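Local coordinates for hypothetical membrane protein (Corynebacterium glutamicum, PDB 6JSA) that binds heme through its C-terminal HtaA domain, the part described here, and probably passes it along the heme-uptake machinery of the cell envelope, at residues Ala81-Ser86 / Gly92-Asp97. Numbering follows the deposited sequence.
Sequences ANIEIS and GELIAD
Glu84 and Ile95 sit opposite each other as a hydrogen-bonded pair in the antiparallel hairpin of strands 76-88 and 91-101; the axes of 83-86 and 92-97 come within 4.6 Å, their directions 160° apart. This pair and Ser86 with Glu93 exchange two backbone hydrogen bonds each. Beyond Glu84 the register slips by one: Asn82 and Ile83 together face Ala96 in a beta bulge, where the chain turns a corner at Asn82, which has a positive phi. After it Ala81 and Asp97 bond through both backbone groups, Asp97 N to Ala81 O at 2.8 Å.

The bulge adds a side-chain bond. Asn82 ND2 reaches Asp97 OD2 at 2.9 Å; Asp97 OD2 lies close to the amide plane of Asn82, whereas ND2 meets that oxygen on its anti side, 34° out of the carboxylate plane, and the two flat groups are turned 70° apart. Glu84, CG anti to the backbone N and extended beyond, runs alongside Ile95, so that Glu84 CD lies 4.0 Å from Ile95 CD1. On the other face, Leu94 CD1 packs on Ile85 CG1 at 4.3 Å; Leu118 and Ile159 cover both residues, with Trp12 on Leu94. Separately, Ile83 CG2 touches Ala96 CB at 4.0 Å.

Arg112 forms salt bridges to both Asp97 OD1 and Glu84 OE1 and donates a hydrogen bond to Asn82 O, while Ser60 binds Glu84 OE2. The shared arginine probably favours both carboxylates staying ionised and ties the bulge into a polar network, away from the heme, with the buried aliphatic layer behind it.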
loop_
_atom_site.group_PDB
_atom_site.type_symbol
_atom_site.label_atom_id
_atom_site.label_comp_id
_atom_site.label_asym_id
_atom_site.label_seq_id
_atom_site.Cartn_x
_atom_site.Cartn_y
_atom_site.Cartn_z
ATOM N N ALA A 81 -6.456 -2.932 -3.301
ATOM C CA ALA A 81 -7.034 -1.858 -4.102
ATOM C C ALA A 81 -7.221 -0.589 -3.281
ATOM O O ALA A 81 -7.360 -0.622 -2.056
ATOM C CB ALA A 81 -8.385 -2.264 -4.692
ATOM N N ASN A 82 -7.244 0.544 -3.989
ATOM C CA ASN A 82 -7.617 1.831 -3.394
ATOM C C ASN A 82 -6.758 2.172 -2.175
ATOM O O ASN A 82 -7.268 2.459 -1.079
ATOM C CB ASN A 82 -9.103 1.848 -3.048
ATOM C CG ASN A 82 -9.969 1.691 -4.257
ATOM O OD1 ASN A 82 -9.795 2.407 -5.240
ATOM N ND2 ASN A 82 -10.906 0.752 -4.205
ATOM N N ILE A 83 -5.439 2.166 -2.366
ATOM C CA ILE A 83 -4.561 2.457 -1.236
ATOM C C ILE A 83 -4.718 3.910 -0.808
ATOM O O ILE A 83 -5.054 4.800 -1.606
ATOM C CB ILE A 83 -3.084 2.096 -1.479
ATOM C CG1 ILE A 83 -2.419 3.080 -2.435
ATOM C CG2 ILE A 83 -2.937 0.658 -1.936
ATOM C CD1 ILE A 83 -0.899 3.058 -2.312
ATOM N N GLU A 84 -4.477 4.147 0.476
ATOM C CA GLU A 84 -4.567 5.468 1.078
ATOM C C GLU A 84 -3.432 5.593 2.078
ATOM O O GLU A 84 -3.218 4.689 2.893
ATOM C CB GLU A 84 -5.910 5.647 1.795
ATOM C CG GLU A 84 -5.991 6.870 2.687
ATOM C CD GLU A 84 -7.312 6.958 3.418
ATOM O OE1 GLU A 84 -8.248 6.201 3.066
ATOM O OE2 GLU A 84 -7.412 7.781 4.352
ATOM N N ILE A 85 -2.680 6.685 1.983
ATOM C CA ILE A 85 -1.690 7.055 2.985
ATOM C C ILE A 85 -2.335 8.079 3.905
ATOM O O ILE A 85 -2.684 9.181 3.474
ATOM C CB ILE A 85 -0.432 7.640 2.325
ATOM C CG1 ILE A 85 0.230 6.597 1.419
ATOM C CG2 ILE A 85 0.531 8.133 3.385
ATOM C CD1 ILE A 85 1.323 7.165 0.544
ATOM N N SER A 86 -2.504 7.717 5.168
ATOM C CA SER A 86 -3.042 8.607 6.182
ATOM C C SER A 86 -1.935 8.899 7.181
ATOM O O SER A 86 -1.180 7.998 7.554
ATOM C CB SER A 86 -4.226 7.934 6.877
ATOM O OG SER A 86 -4.849 8.797 7.799
ATOM N N GLY A 92 1.436 7.092 10.868
ATOM C CA GLY A 92 0.250 7.005 10.048
ATOM C C GLY A 92 -0.163 5.582 9.778
ATOM O O GLY A 92 0.261 4.644 10.459
ATOM N N GLU A 93 -1.005 5.437 8.759
ATOM C CA GLU A 93 -1.586 4.155 8.397
ATOM C C GLU A 93 -1.625 4.022 6.886
ATOM O O GLU A 93 -1.912 4.987 6.165
ATOM C CB GLU A 93 -3.016 4.043 8.933
ATOM C CG GLU A 93 -3.100 4.054 10.448
ATOM C CD GLU A 93 -4.526 4.006 10.957
ATOM O OE1 GLU A 93 -5.433 4.503 10.259
ATOM O OE2 GLU A 93 -4.739 3.463 12.058
ATOM N N LEU A 94 -1.344 2.820 6.412
ATOM C CA LEU A 94 -1.544 2.464 5.013
ATOM C C LEU A 94 -2.824 1.640 4.961
ATOM O O LEU A 94 -2.894 0.558 5.556
ATOM C CB LEU A 94 -0.347 1.673 4.497
ATOM C CG LEU A 94 -0.389 1.263 3.028
ATOM C CD1 LEU A 94 -0.622 2.465 2.123
ATOM C CD2 LEU A 94 0.912 0.555 2.676
ATOM N N ILE A 95 -3.842 2.172 4.297
ATOM C CA ILE A 95 -5.170 1.573 4.233
ATOM C C ILE A 95 -5.420 1.086 2.809
ATOM O O ILE A 95 -5.018 1.741 1.843
ATOM C CB ILE A 95 -6.214 2.630 4.648
ATOM C CG1 ILE A 95 -5.967 3.100 6.090
ATOM C CG2 ILE A 95 -7.632 2.120 4.473
ATOM C CD1 ILE A 95 -6.614 4.437 6.412
ATOM N N ALA A 96 -6.095 -0.056 2.674
ATOM C CA ALA A 96 -6.455 -0.560 1.356
ATOM C C ALA A 96 -7.648 -1.490 1.495
ATOM O O ALA A 96 -7.962 -1.965 2.590
ATOM C CB ALA A 96 -5.284 -1.294 0.701
ATOM N N ASP A 97 -8.317 -1.735 0.369
ATOM C CA ASP A 97 -9.323 -2.784 0.262
ATOM C C ASP A 97 -8.609 -4.075 -0.117
ATOM O O ASP A 97 -7.865 -4.108 -1.104
ATOM C CB ASP A 97 -10.327 -2.456 -0.844
ATOM C CG ASP A 97 -10.985 -1.097 -0.671
ATOM O OD1 ASP A 97 -11.004 -0.575 0.463
ATOM O OD2 ASP A 97 -11.495 -0.560 -1.680
#